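Local coordinates for amine oxidase domain-containing protein (Pyrococcus furiosus, PDB 3NRN) that is of unknown function but binds adenosine monophosphate and is probably a flavin-dependent oxidoreductase of the amine oxidase type, at residues A[54-59]-A[296-301]; A[183-188]-A[301-306]; A[234-239]-A[375-380]. All blocks are in the same frame, centred on the assembly; numbering follows the deposited sequence.

Contact 1 of 3, residues A[54-59]-A[296-301]; sequences LHMIPH and GFNEPS
L54, H55 and selenomethionine M56 meet N298 and P300 in a buried contact that joins two sheets, with one polar bond set among apolar atoms. Residues 54-59 enter the edge strand 56-57 of a small antiparallel sheet, whereas 296-298 is an inner strand of the large mixed sheet. N298 has the largest share of the contact. Its ND2 donates to the backbone O of L54 over 3.2 Å, with a somewhat bent N-H...O angle of 146°. The donor lies in the plane of the L54 carbonyl, while the acceptor is slightly tilted from the amide plane of N298. CG of N298, held between the backbone N and carbonyl carbon (chi1 80°), carries the amide toward L54. On the far branch of the amide, OD1 rests 3.7 Å from CD1 of L54. M56 comes tip to tip with the amide, its SE atom 3.9 Å from ND2 of N298. Further along the segment, CB of P300 packs at the edge of the H55 ring, near its plane, 4.0 Å from ND1. That nitrogen is buried with no polar partner in the model; NE2 of the same ring makes a weak hydrogen bond to L49 O. M316 of the neighbouring strand 312-320 touches both L54 and N298, and I286 of strand 286-288 lies against M56 and N298. The bond from N298 thus ties the large mixed sheet to the small antiparallel one, in a fold consistent with the flavin-containing amine oxidoreductases.

Contact 2 of 3, residues A[183-188]-A[301-306]; sequences LIRGGC and SALDKS
The guanidinium of R185 and the carboxylate of D304 are turned 41° against each other, and D304 CG approaches the guanidinium obliquely. Their salt bridge is long, with NH1 of R185 3.9 Å from OD1 of D304. NH2 of R185 also comes obliquely to within 3.0 Å of the L303 carbonyl O, and the stronger charged partner of this arginine is E77, which meets NE. OD2 of D304 uses its anti lone pair to accept from G186 N at 2.7 Å, in a bent bond of 135°; with CG of D304 anti to its backbone N (chi1 -176°), the carboxylate lies alongside the turn. G186 is the third residue of a type II beta turn from I184 to G187, and its backbone angles, at which a CB would jam against the carbonyl O of R185, call for glycine. OD1 of D304 accepts from S306 N at 2.9 Å, forming an Asx turn. L183 and L303 slide past each other in opposite directions, CB of L183 lying 3.6 Å from CD2 of L303. A water links I184 O to D304 N through two weak bonds.

Contact 3 of 3, residues A[234-239]-A[375-380]; sequences VAISNV and LVVGDG. With AMP (adenosine monophosphate), chain B.
L375 begins the pairing with A235 and S237: its N donates to A235 O at 3.1 Å, and its O accepts from S237 N at 2.8 Å. Its side chain shares a face of the sheet with I236; V376 and S237 project on the other, V376 CA making a C-H...O contact with S237 O. At V377 the ladder closes with N donating to S237 O at 2.9 Å; CG2 of V377 packs 3.6 Å from CG2 of I236, and the side chain touches V396 and A399 of helix 388-402. The pairing is parallel, and strand 374-376 is an outermost strand of the five-stranded sheet, consistent with a Rossmann-type fold. V377 O receives a C-H...O contact from N238 CA. The amide of N238, its CG anti to the backbone N (chi1 -174°), lies close both to V377 and G378 and to the phosphate of AMP, with CG 3.6 Å from O1P. An alanine here would probably open a gap between G378 and the phosphate and leave O1P without this neighbour. G378 packs against the N238 amide, with backbone angles that call for glycine. N238 O approaches C5' of AMP to 3.2 Å, and V239 CG1 lies 3.7 Å from adenine N7.

Contacts 1 and 2 form one continuous region: their centres are 9 Å apart, they share S301, and strands 56-57 and 182-184 are neighbours in the same small sheet, where H55 O and I184 N, 3.0 Å apart, probably hydrogen-bond. The P300 carbonyl also packs on L183, so the 296-306 chain passes directly from one contact to the other. Contact 3 belongs to the nucleotide-binding sheet, its centre 25 Å from that of contact 1 and 28 Å from that of contact 2, without touching either. It alone reaches AMP; the side chains of H55 and I184 remain about 13 Å from the nucleotide.

Contact 1 of 3, residues A[54-59]-A[296-301]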
# COMPACT_ATOMS: atom_id res chain seq x y z
N LEU A 54 3.39 7.00 -1.74
CA LEU A 54 3.91 8.17 -2.43
C LEU A 54 2.83 9.00 -3.13
O LEU A 54 2.99 9.38 -4.29
CB LEU A 54 4.97 7.73 -3.45
CG LEU A 54 6.10 6.83 -2.95
CD1 LEU A 54 7.09 6.61 -4.08
CD2 LEU A 54 6.80 7.45 -1.76
N HIS A 55 1.74 9.30 -2.41
CA HIS A 55 0.63 10.09 -2.96
C HIS A 55 0.15 9.47 -4.26
O HIS A 55 -0.30 10.16 -5.17
CB HIS A 55 1.13 11.52 -3.22
CG HIS A 55 1.51 12.26 -1.98
ND1 HIS A 55 2.55 13.16 -1.94
CD2 HIS A 55 1.00 12.21 -0.73
CE1 HIS A 55 2.67 13.64 -0.71
NE2 HIS A 55 1.73 13.08 0.04
N MSE A 56 0.25 8.15 -4.31
CA MSE A 56 -0.10 7.38 -5.50
C MSE A 56 -0.82 6.08 -5.14
O MSE A 56 -0.63 5.54 -4.05
CB MSE A 56 1.21 7.07 -6.25
CG MSE A 56 1.11 6.29 -7.56
SE MSE A 56 2.78 6.10 -8.34
CE MSE A 56 3.64 5.29 -7.04
N ILE A 57 -1.66 5.61 -6.05
CA ILE A 57 -2.39 4.37 -5.86
C ILE A 57 -1.85 3.44 -6.95
O ILE A 57 -1.76 3.83 -8.10
CB ILE A 57 -3.91 4.62 -6.02
CG1 ILE A 57 -4.37 5.62 -4.95
CG2 ILE A 57 -4.69 3.31 -5.93
CD1 ILE A 57 -5.83 6.05 -5.06
N PRO A 58 -1.48 2.19 -6.59
CA PRO A 58 -0.93 1.23 -7.55
C PRO A 58 -1.69 1.04 -8.87
O PRO A 58 -1.07 0.89 -9.92
CB PRO A 58 -0.86 -0.07 -6.73
CG PRO A 58 -0.63 0.43 -5.34
CD PRO A 58 -1.61 1.59 -5.25
N HIS A 59 -3.01 1.05 -8.81
CA HIS A 59 -3.79 0.86 -10.03
C HIS A 59 -4.65 2.08 -10.36
O HIS A 59 -5.65 1.98 -11.06
CB HIS A 59 -4.66 -0.40 -9.90
CG HIS A 59 -3.85 -1.65 -9.72
ND1 HIS A 59 -3.09 -2.19 -10.73
CD2 HIS A 59 -3.65 -2.43 -8.63
CE1 HIS A 59 -2.44 -3.25 -10.28
NE2 HIS A 59 -2.76 -3.41 -9.00
N GLY A 296 12.61 2.28 -7.88
CA GLY A 296 11.88 3.13 -8.79
C GLY A 296 11.55 4.46 -8.13
O GLY A 296 11.79 4.64 -6.94
N PHE A 297 11.01 5.39 -8.91
CA PHE A 297 10.65 6.68 -8.36
C PHE A 297 9.51 7.32 -9.14
O PHE A 297 9.23 6.92 -10.27
CB PHE A 297 11.88 7.62 -8.33
CG PHE A 297 12.45 7.93 -9.69
CD1 PHE A 297 11.90 8.93 -10.48
CD2 PHE A 297 13.56 7.23 -10.16
CE1 PHE A 297 12.44 9.23 -11.73
CE2 PHE A 297 14.11 7.52 -11.41
CZ PHE A 297 13.55 8.52 -12.20
N ASN A 298 8.85 8.28 -8.51
CA ASN A 298 7.75 8.99 -9.15
C ASN A 298 7.91 10.49 -8.90
O ASN A 298 8.88 10.92 -8.27
CB ASN A 298 6.40 8.49 -8.59
CG ASN A 298 6.05 9.10 -7.23
OD1 ASN A 298 6.92 9.46 -6.45
ND2 ASN A 298 4.75 9.19 -6.95
N GLU A 299 6.97 11.27 -9.42
CA GLU A 299 7.00 12.73 -9.27
C GLU A 299 5.57 13.19 -8.97
O GLU A 299 4.87 13.71 -9.84
CB GLU A 299 7.51 13.34 -10.58
CG GLU A 299 7.59 14.85 -10.61
CD GLU A 299 8.33 15.35 -11.84
OE1 GLU A 299 9.53 15.67 -11.74
OE2 GLU A 299 7.70 15.42 -12.92
N PRO A 300 5.14 13.03 -7.71
CA PRO A 300 3.80 13.41 -7.25
C PRO A 300 3.31 14.82 -7.59
O PRO A 300 2.12 15.02 -7.82
CB PRO A 300 3.86 13.15 -5.74
CG PRO A 300 5.30 13.37 -5.41
CD PRO A 300 6.01 12.70 -6.57
N SER A 301 4.23 15.78 -7.64
CA SER A 301 3.86 17.16 -7.96
C SER A 301 3.53 17.33 -9.44
O SER A 301 3.11 18.41 -9.87
CB SER A 301 4.99 18.11 -7.58
OG SER A 301 6.15 17.84 -8.34

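Contact 2 of 3, residues A[183-188]-A[301-306]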
# COMPACT_ATOMS: atom_id res chain seq x y z
N LEU A 183 -1.86 9.30 -9.58
CA LEU A 183 -1.53 10.25 -8.53
C LEU A 183 -2.80 10.82 -7.91
O LEU A 183 -3.85 10.85 -8.55
CB LEU A 183 -0.68 11.39 -9.10
CG LEU A 183 0.71 11.05 -9.65
CD1 LEU A 183 1.38 12.32 -10.16
CD2 LEU A 183 1.55 10.41 -8.55
N ILE A 184 -2.69 11.28 -6.67
CA ILE A 184 -3.82 11.83 -5.94
C ILE A 184 -3.68 13.33 -5.70
O ILE A 184 -2.75 13.77 -5.04
CB ILE A 184 -3.95 11.16 -4.55
CG1 ILE A 184 -3.78 9.65 -4.67
CG2 ILE A 184 -5.29 11.51 -3.94
CD1 ILE A 184 -3.67 8.96 -3.35
N ARG A 185 -4.61 14.12 -6.22
CA ARG A 185 -4.53 15.56 -5.99
C ARG A 185 -4.72 15.77 -4.50
O ARG A 185 -5.63 15.19 -3.89
CB ARG A 185 -5.62 16.31 -6.77
CG ARG A 185 -5.64 17.82 -6.53
CD ARG A 185 -6.51 18.53 -7.56
NE ARG A 185 -5.90 18.50 -8.89
CZ ARG A 185 -4.81 19.19 -9.22
NH1 ARG A 185 -4.22 19.97 -8.33
NH2 ARG A 185 -4.31 19.08 -10.45
N GLY A 186 -3.85 16.59 -3.91
CA GLY A 186 -3.94 16.85 -2.49
C GLY A 186 -3.14 15.85 -1.67
O GLY A 186 -3.06 15.96 -0.45
N GLY A 187 -2.55 14.86 -2.35
CA GLY A 187 -1.77 13.86 -1.64
C GLY A 187 -2.64 12.84 -0.94
O GLY A 187 -3.87 12.85 -1.08
N CYS A 188 -2.02 11.95 -0.16
CA CYS A 188 -2.75 10.92 0.57
C CYS A 188 -3.81 11.50 1.50
O CYS A 188 -4.88 10.92 1.67
CB CYS A 188 -1.78 10.06 1.39
SG CYS A 188 -0.60 9.08 0.43
N SER A 301 4.23 15.78 -7.64
CA SER A 301 3.86 17.16 -7.96
C SER A 301 3.53 17.33 -9.44
O SER A 301 3.11 18.41 -9.87
CB SER A 301 4.99 18.11 -7.58
OG SER A 301 6.15 17.84 -8.34
N ALA A 302 3.72 16.27 -10.21
CA ALA A 302 3.42 16.32 -11.64
C ALA A 302 1.92 16.47 -11.86
O ALA A 302 1.48 16.75 -12.97
CB ALA A 302 3.93 15.05 -12.32
N LEU A 303 1.14 16.26 -10.80
CA LEU A 303 -0.31 16.40 -10.87
C LEU A 303 -0.73 17.59 -10.01
O LEU A 303 -1.38 18.52 -10.48
CB LEU A 303 -1.03 15.14 -10.36
CG LEU A 303 -2.55 15.27 -10.16
CD1 LEU A 303 -3.22 15.62 -11.48
CD2 LEU A 303 -3.13 13.97 -9.61
N ASP A 304 -0.34 17.55 -8.74
CA ASP A 304 -0.66 18.63 -7.82
C ASP A 304 0.62 19.39 -7.51
O ASP A 304 1.46 18.92 -6.75
CB ASP A 304 -1.26 18.06 -6.54
CG ASP A 304 -1.71 19.15 -5.58
OD1 ASP A 304 -1.32 20.32 -5.78
OD2 ASP A 304 -2.45 18.82 -4.63
N LYS A 305 0.77 20.57 -8.11
CA LYS A 305 1.96 21.39 -7.91
C LYS A 305 2.11 21.93 -6.49
O LYS A 305 3.22 22.24 -6.05
CB LYS A 305 1.98 22.56 -8.89
CG LYS A 305 3.33 23.25 -8.99
CD LYS A 305 3.24 24.62 -9.67
CE LYS A 305 2.50 25.62 -8.79
NZ LYS A 305 2.50 26.99 -9.37
N SER A 306 0.99 22.06 -5.78
CA SER A 306 1.02 22.58 -4.41
C SER A 306 1.75 21.61 -3.48
O SER A 306 2.10 21.97 -2.36
CB SER A 306 -0.40 22.80 -3.89
OG SER A 306 -1.06 21.56 -3.71
O HOH W 1 -0.46 14.46 -7.26

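Contact 3 of 3, residues A[234-239]-A[375-380]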
# COMPACT_ATOMS: atom_id res chain seq x y z
N VAL A 234 -19.08 -5.95 16.57
CA VAL A 234 -17.97 -6.29 15.71
C VAL A 234 -16.82 -5.31 15.97
O VAL A 234 -17.04 -4.13 16.20
CB VAL A 234 -18.36 -6.22 14.22
CG1 VAL A 234 -17.12 -6.24 13.35
CG2 VAL A 234 -19.26 -7.39 13.86
N ALA A 235 -15.60 -5.82 15.92
CA ALA A 235 -14.42 -4.99 16.12
C ALA A 235 -13.53 -5.13 14.89
O ALA A 235 -13.26 -6.24 14.44
CB ALA A 235 -13.66 -5.44 17.37
N ILE A 236 -13.09 -4.00 14.34
CA ILE A 236 -12.22 -4.00 13.17
C ILE A 236 -10.85 -3.47 13.59
O ILE A 236 -10.71 -2.30 13.94
CB ILE A 236 -12.75 -3.09 12.04
CG1 ILE A 236 -14.13 -3.56 11.58
CG2 ILE A 236 -11.75 -3.06 10.88
CD1 ILE A 236 -14.18 -4.99 11.11
N SER A 237 -9.85 -4.33 13.55
CA SER A 237 -8.50 -3.92 13.93
C SER A 237 -7.67 -3.51 12.72
O SER A 237 -7.53 -4.26 11.76
CB SER A 237 -7.79 -5.05 14.69
OG SER A 237 -6.52 -4.61 15.14
N ASN A 238 -7.10 -2.31 12.78
CA ASN A 238 -6.27 -1.80 11.70
C ASN A 238 -4.85 -1.66 12.25
O ASN A 238 -4.06 -0.85 11.76
CB ASN A 238 -6.81 -0.45 11.24
CG ASN A 238 -6.09 0.11 10.02
OD1 ASN A 238 -5.60 -0.63 9.15
ND2 ASN A 238 -6.04 1.42 9.94
N VAL A 239 -4.52 -2.47 13.25
CA VAL A 239 -3.22 -2.42 13.92
C VAL A 239 -2.23 -3.58 13.62
O VAL A 239 -1.17 -3.67 14.24
CB VAL A 239 -3.44 -2.28 15.46
CG1 VAL A 239 -2.13 -2.21 16.19
CG2 VAL A 239 -4.23 -1.00 15.73
N LEU A 375 -11.89 -8.75 13.18
CA LEU A 375 -11.20 -8.96 11.92
C LEU A 375 -10.08 -7.95 11.78
O LEU A 375 -10.10 -6.89 12.38
CB LEU A 375 -12.15 -8.82 10.73
CG LEU A 375 -13.33 -9.79 10.64
CD1 LEU A 375 -14.04 -9.56 9.31
CD2 LEU A 375 -12.84 -11.25 10.75
N VAL A 376 -9.09 -8.29 10.96
CA VAL A 376 -7.94 -7.43 10.74
C VAL A 376 -7.95 -6.85 9.33
O VAL A 376 -8.20 -7.57 8.36
CB VAL A 376 -6.62 -8.23 10.94
CG1 VAL A 376 -5.41 -7.41 10.50
CG2 VAL A 376 -6.48 -8.63 12.40
N VAL A 377 -7.71 -5.54 9.21
CA VAL A 377 -7.63 -4.91 7.89
C VAL A 377 -6.39 -4.04 7.91
O VAL A 377 -5.86 -3.74 8.99
CB VAL A 377 -8.87 -4.03 7.54
CG1 VAL A 377 -10.13 -4.89 7.53
CG2 VAL A 377 -9.01 -2.86 8.53
N GLY A 378 -5.93 -3.61 6.73
CA GLY A 378 -4.73 -2.80 6.64
C GLY A 378 -3.61 -3.64 6.04
O GLY A 378 -3.86 -4.69 5.45
N ASP A 379 -2.37 -3.17 6.17
CA ASP A 379 -1.21 -3.89 5.63
C ASP A 379 -1.08 -5.32 6.17
O ASP A 379 -0.34 -6.13 5.62
CB ASP A 379 0.09 -3.14 5.94
CG ASP A 379 0.65 -2.43 4.72
OD1 ASP A 379 0.83 -3.10 3.68
OD2 ASP A 379 0.92 -1.22 4.81
N GLY A 380 -1.80 -5.61 7.25
CA GLY A 380 -1.73 -6.93 7.83
C GLY A 380 -2.63 -7.91 7.09
O GLY A 380 -2.68 -9.09 7.42
P AMP B . -1.59 2.23 9.70
O1P AMP B . -2.66 1.19 9.43
O2P AMP B . -0.34 1.54 10.22
O3P AMP B . -1.42 3.22 8.62
O5' AMP B . -2.25 2.93 10.98
C5' AMP B . -2.76 2.11 12.04
C4' AMP B . -3.22 3.13 13.06
O4' AMP B . -3.41 2.54 14.35
C3' AMP B . -2.27 4.30 13.26
O3' AMP B . -3.08 5.47 13.03
C2' AMP B . -1.84 4.15 14.73
O2' AMP B . -1.55 5.37 15.44
C1' AMP B . -3.07 3.48 15.32
N9 AMP B . -2.83 2.62 16.49
C8 AMP B . -1.79 1.76 16.68
N7 AMP B . -1.98 1.08 17.84
C5 AMP B . -3.17 1.45 18.34
C6 AMP B . -3.93 1.10 19.55
N6 AMP B . -3.40 0.18 20.41
N1 AMP B . -5.13 1.71 19.71
C2 AMP B . -5.63 2.60 18.78
N3 AMP B . -4.96 3.01 17.68
C4 AMP B . -3.74 2.46 17.44